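Local atomic coordinates of endonuclease IV (Thermus thermophilus, PDB entry 3AAM), a protein that cleaves phosphodiester bonds at apurinic or apyrimidinic sites in DNA during base excision repair, as a metal-dependent TIM-barrel endonuclease. Residues H221-F235 against E255-E269. Residues are numbered along the deposited sequence; the frame is centred on the assembly and turned at random.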
# COMPACT_ATOMS: atom_id res chain seq x y z
N HIS A 221 2.86 15.44 -0.43
CA HIS A 221 3.27 15.29 0.97
C HIS A 221 2.13 15.75 1.88
O HIS A 221 1.20 16.42 1.44
CB HIS A 221 4.50 16.16 1.27
CG HIS A 221 5.71 15.80 0.47
ND1 HIS A 221 6.28 14.55 0.51
CD2 HIS A 221 6.48 16.54 -0.37
CE1 HIS A 221 7.35 14.53 -0.27
NE2 HIS A 221 7.49 15.73 -0.82
N LEU A 222 2.21 15.38 3.16
CA LEU A 222 1.19 15.78 4.11
C LEU A 222 1.10 17.30 4.16
O LEU A 222 2.12 18.00 4.16
CB LEU A 222 1.51 15.22 5.49
CG LEU A 222 1.64 13.69 5.53
CD1 LEU A 222 2.03 13.25 6.94
CD2 LEU A 222 0.33 13.04 5.11
N LEU A 223 -0.13 17.81 4.18
CA LEU A 223 -0.43 19.24 4.21
C LEU A 223 -0.04 20.00 2.94
O LEU A 223 -0.21 21.21 2.87
CB LEU A 223 0.23 19.91 5.42
CG LEU A 223 -0.24 19.46 6.81
CD1 LEU A 223 0.36 20.38 7.87
CD2 LEU A 223 -1.76 19.51 6.88
N GLN A 224 0.47 19.29 1.93
CA GLN A 224 0.88 19.95 0.69
C GLN A 224 -0.05 19.70 -0.50
O GLN A 224 0.23 20.15 -1.61
CB GLN A 224 2.31 19.54 0.32
CG GLN A 224 3.36 20.05 1.29
CD GLN A 224 4.77 19.75 0.84
OE1 GLN A 224 5.01 19.52 -0.35
NE2 GLN A 224 5.71 19.76 1.77
N GLY A 225 -1.15 19.01 -0.25
CA GLY A 225 -2.10 18.72 -1.31
C GLY A 225 -3.46 19.35 -1.09
O GLY A 225 -3.62 20.24 -0.26
N LYS A 226 -4.46 18.86 -1.83
CA LYS A 226 -5.81 19.39 -1.75
C LYS A 226 -6.66 18.81 -0.62
O LYS A 226 -7.73 19.33 -0.32
CB LYS A 226 -6.53 19.19 -3.09
CG LYS A 226 -5.79 19.77 -4.28
CD LYS A 226 -5.51 21.25 -4.10
CE LYS A 226 -4.71 21.82 -5.27
NZ LYS A 226 -4.27 23.22 -5.01
N ILE A 227 -6.18 17.73 -0.00
CA ILE A 227 -6.94 17.13 1.09
C ILE A 227 -6.57 17.81 2.40
O ILE A 227 -7.43 18.03 3.26
CB ILE A 227 -6.67 15.62 1.18
CG1 ILE A 227 -7.01 14.96 -0.16
CG2 ILE A 227 -7.52 15.01 2.30
CD1 ILE A 227 -6.64 13.49 -0.25
N GLY A 228 -5.30 18.16 2.55
CA GLY A 228 -4.84 18.85 3.74
C GLY A 228 -5.15 18.16 5.06
O GLY A 228 -4.87 16.98 5.24
N GLU A 229 -5.72 18.92 6.00
CA GLU A 229 -6.04 18.38 7.31
C GLU A 229 -7.08 17.26 7.26
O GLU A 229 -7.34 16.61 8.27
CB GLU A 229 -6.50 19.50 8.24
CG GLU A 229 -5.41 20.53 8.53
CD GLU A 229 -4.26 19.97 9.36
OE1 GLU A 229 -4.17 18.73 9.52
OE2 GLU A 229 -3.44 20.77 9.85
N GLY A 230 -7.67 17.04 6.09
CA GLY A 230 -8.63 15.97 5.97
C GLY A 230 -7.94 14.65 6.29
O GLY A 230 -8.55 13.73 6.85
N LEU A 231 -6.66 14.56 5.95
CA LEU A 231 -5.89 13.36 6.22
C LEU A 231 -5.66 13.17 7.72
O LEU A 231 -5.48 12.05 8.19
CB LEU A 231 -4.54 13.39 5.50
CG LEU A 231 -4.60 13.33 3.97
CD1 LEU A 231 -3.19 13.23 3.42
CD2 LEU A 231 -5.43 12.13 3.53
N LYS A 232 -5.66 14.27 8.46
CA LYS A 232 -5.49 14.19 9.90
C LYS A 232 -6.69 13.43 10.47
O LYS A 232 -6.55 12.57 11.34
CB LYS A 232 -5.43 15.59 10.52
CG LYS A 232 -5.38 15.59 12.05
CD LYS A 232 -5.44 17.01 12.62
CE LYS A 232 -6.78 17.67 12.33
NZ LYS A 232 -6.91 19.02 12.95
N ARG A 233 -7.88 13.75 9.96
CA ARG A 233 -9.11 13.11 10.41
C ARG A 233 -9.14 11.62 10.08
O ARG A 233 -9.74 10.83 10.82
CB ARG A 233 -10.31 13.83 9.80
CG ARG A 233 -10.52 15.24 10.35
CD ARG A 233 -11.44 15.24 11.57
NE ARG A 233 -10.91 14.48 12.70
CZ ARG A 233 -9.90 14.89 13.47
NH1 ARG A 233 -9.48 14.13 14.47
NH2 ARG A 233 -9.31 16.05 13.23
N VAL A 234 -8.51 11.23 8.98
CA VAL A 234 -8.46 9.82 8.61
C VAL A 234 -7.45 9.11 9.52
O VAL A 234 -7.73 8.05 10.09
CB VAL A 234 -8.03 9.64 7.13
CG1 VAL A 234 -7.78 8.17 6.81
CG2 VAL A 234 -9.11 10.18 6.21
N PHE A 235 -6.27 9.71 9.65
CA PHE A 235 -5.20 9.17 10.47
C PHE A 235 -5.64 8.96 11.92
O PHE A 235 -5.29 7.96 12.54
CB PHE A 235 -4.00 10.12 10.43
CG PHE A 235 -2.77 9.61 11.15
CD1 PHE A 235 -2.11 8.46 10.71
CD2 PHE A 235 -2.25 10.30 12.23
CE1 PHE A 235 -0.95 8.01 11.35
CE2 PHE A 235 -1.10 9.87 12.88
CZ PHE A 235 -0.44 8.72 12.44
N GLU A 255 12.26 16.45 2.90
CA GLU A 255 10.92 15.89 2.73
C GLU A 255 10.52 15.01 3.91
O GLU A 255 9.39 15.11 4.41
CB GLU A 255 10.85 15.07 1.44
CG GLU A 255 11.05 15.89 0.17
CD GLU A 255 12.50 15.93 -0.29
OE1 GLU A 255 13.41 15.80 0.55
OE2 GLU A 255 12.72 16.11 -1.51
N ASP A 256 11.43 14.15 4.34
CA ASP A 256 11.15 13.26 5.46
C ASP A 256 10.91 14.06 6.75
O ASP A 256 9.99 13.75 7.50
CB ASP A 256 12.31 12.29 5.68
CG ASP A 256 12.51 11.31 4.53
OD1 ASP A 256 11.71 11.32 3.56
OD2 ASP A 256 13.46 10.52 4.61
N ALA A 257 11.73 15.08 7.00
CA ALA A 257 11.56 15.88 8.21
C ALA A 257 10.18 16.52 8.26
O ALA A 257 9.53 16.52 9.31
CB ALA A 257 12.64 16.96 8.29
N TRP A 258 9.74 17.06 7.13
CA TRP A 258 8.43 17.69 7.03
C TRP A 258 7.32 16.69 7.36
O TRP A 258 6.49 16.92 8.24
CB TRP A 258 8.23 18.24 5.61
CG TRP A 258 6.85 18.79 5.32
CD1 TRP A 258 5.68 18.08 5.20
CD2 TRP A 258 6.49 20.17 5.11
NE1 TRP A 258 4.63 18.93 4.92
CE2 TRP A 258 5.10 20.21 4.87
CE3 TRP A 258 7.22 21.37 5.10
CZ2 TRP A 258 4.42 21.41 4.62
CZ3 TRP A 258 6.54 22.56 4.86
CH2 TRP A 258 5.15 22.57 4.63
N ASN A 259 7.32 15.57 6.65
CA ASN A 259 6.30 14.56 6.87
C ASN A 259 6.31 13.97 8.27
O ASN A 259 5.24 13.73 8.84
CB ASN A 259 6.45 13.47 5.81
CG ASN A 259 6.09 13.96 4.42
OD1 ASN A 259 6.81 13.71 3.45
ND2 ASN A 259 4.97 14.68 4.32
N LEU A 260 7.48 13.71 8.83
CA LEU A 260 7.54 13.15 10.18
C LEU A 260 7.02 14.15 11.21
O LEU A 260 6.35 13.77 12.17
CB LEU A 260 8.98 12.73 10.52
CG LEU A 260 9.47 11.50 9.76
CD1 LEU A 260 10.93 11.25 10.06
CD2 LEU A 260 8.62 10.29 10.14
N ARG A 261 7.32 15.43 11.01
CA ARG A 261 6.84 16.44 11.94
C ARG A 261 5.32 16.52 11.90
O ARG A 261 4.68 16.70 12.94
CB ARG A 261 7.49 17.80 11.61
CG ARG A 261 8.91 17.92 12.19
CD ARG A 261 9.72 18.98 11.47
NE ARG A 261 9.06 20.28 11.47
CZ ARG A 261 9.13 21.17 12.46
NH1 ARG A 261 9.84 20.91 13.55
NH2 ARG A 261 8.48 22.32 12.36
N VAL A 262 4.72 16.35 10.72
CA VAL A 262 3.27 16.38 10.63
C VAL A 262 2.66 15.11 11.24
O VAL A 262 1.71 15.19 12.02
CB VAL A 262 2.82 16.55 9.16
CG1 VAL A 262 1.29 16.54 9.08
CG2 VAL A 262 3.35 17.88 8.62
N PHE A 263 3.20 13.94 10.91
CA PHE A 263 2.70 12.68 11.46
C PHE A 263 2.73 12.73 12.98
O PHE A 263 1.76 12.38 13.64
CB PHE A 263 3.58 11.49 11.03
CG PHE A 263 3.08 10.76 9.81
CD1 PHE A 263 1.77 10.29 9.74
CD2 PHE A 263 3.94 10.49 8.75
CE1 PHE A 263 1.34 9.56 8.64
CE2 PHE A 263 3.52 9.76 7.64
CZ PHE A 263 2.22 9.29 7.58
N ARG A 264 3.86 13.16 13.52
CA ARG A 264 4.03 13.22 14.96
C ARG A 264 3.16 14.25 15.65
O ARG A 264 2.70 14.03 16.77
CB ARG A 264 5.51 13.40 15.29
CG ARG A 264 6.26 12.10 15.04
CD ARG A 264 7.75 12.27 14.79
NE ARG A 264 8.33 10.96 14.50
CZ ARG A 264 9.58 10.75 14.11
NH1 ARG A 264 10.41 11.77 13.95
NH2 ARG A 264 10.00 9.51 13.90
N ALA A 265 2.91 15.38 14.98
CA ALA A 265 2.06 16.41 15.56
C ALA A 265 0.65 15.83 15.65
O ALA A 265 -0.04 16.00 16.66
CB ALA A 265 2.07 17.65 14.69
N TRP A 266 0.24 15.15 14.59
CA TRP A 266 -1.08 14.54 14.57
C TRP A 266 -1.21 13.46 15.63
O TRP A 266 -2.21 13.39 16.33
CB TRP A 266 -1.38 13.94 13.19
CG TRP A 266 -1.59 14.96 12.13
CD1 TRP A 266 -1.73 16.31 12.29
CD2 TRP A 266 -1.71 14.72 10.72
NE1 TRP A 266 -1.92 16.92 11.08
CE2 TRP A 266 -1.92 15.96 10.10
CE3 TRP A 266 -1.66 13.56 9.93
CZ2 TRP A 266 -2.07 16.09 8.71
CZ3 TRP A 266 -1.81 13.69 8.55
CH2 TRP A 266 -2.01 14.95 7.96
N LEU A 267 -0.19 12.62 15.74
CA LEU A 267 -0.22 11.53 16.71
C LEU A 267 -0.44 12.03 18.13
O LEU A 267 -1.09 11.35 18.93
CB LEU A 267 1.07 10.71 16.62
CG LEU A 267 1.07 9.34 17.28
CD1 LEU A 267 -0.09 8.49 16.76
CD2 LEU A 267 2.40 8.65 17.01
N GLU A 268 0.09 13.20 18.45
CA GLU A 268 -0.07 13.79 19.78
C GLU A 268 -1.51 14.20 20.04
O GLU A 268 -1.91 14.42 21.19
CB GLU A 268 0.81 15.03 19.95
CG GLU A 268 2.28 14.79 20.16
CD GLU A 268 3.01 16.07 20.50
OE1 GLU A 268 2.94 17.03 19.70
OE2 GLU A 268 3.66 16.13 21.57
N GLU A 269 -2.29 14.31 18.97
CA GLU A 269 -3.69 14.72 19.07
C GLU A 269 -4.66 13.55 19.13
O GLU A 269 -5.87 13.75 19.14
CB GLU A 269 -4.06 15.61 17.88
CG GLU A 269 -3.26 16.90 17.77
CD GLU A 269 -3.57 17.65 16.49
OE1 GLU A 269 -4.75 17.97 16.25
OE2 GLU A 269 -2.63 17.92 15.71
O HOH W 1 -1.42 19.97 11.38
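L222 and N259 bring the backbones of the 221-229 loop and helix 255-267 closest, CA to CA 5.9 Å, and farther on helix 230-235 crosses helix 255-267 at -55°, the axes 10.4 Å apart. W266 stands between the two helices. Over one face of its indole lies the aliphatic part of K232, with CG 3.7 Å from the centroid of the five-membered ring and nearly on the ring normal, a CH-pi contact; V262 CG1 of its own helix covers the opposite face. With CG of K232 anti to its backbone N (chi1 175°), the methylenes run across the indole; E269 OE1 lies near CD and stays 4.1 Å from NZ, beyond salt-bridge range. L223 CD2 meets the indole edge, and a water bridges W266 NE1 to E229 OE2. The type II turn 221-224 is pinned by W258: its NE1 donates in the ring plane to L222 O at 2.8 Å, nearly straight (166°), while Q224 NE2 sits 3.2 Å above the same indole, its amide almost perpendicular to it. L222 lies between the tryptophans, with CB on V262, CD1 centred over the F263 face, another CH-pi contact, and CD2 near W266. F235 CZ reaches F263 CD1 at 3.8 Å, the two ring planes oblique to each other; F245 packs edge-to-face on F235, and L247 lies against L222 and F263. At the other end H221 packs on the E255 methylenes, its ND1 hydrogen-bonded to T249. Two neighbouring outer helices thus pack together and onto strand 244-247 of the barrel wall, and the loop that leads into helix 230-235 begins just after the manganese ligand H219, an arrangement of the xylose isomerase-like TIM barrel of the AP endonuclease 2 family.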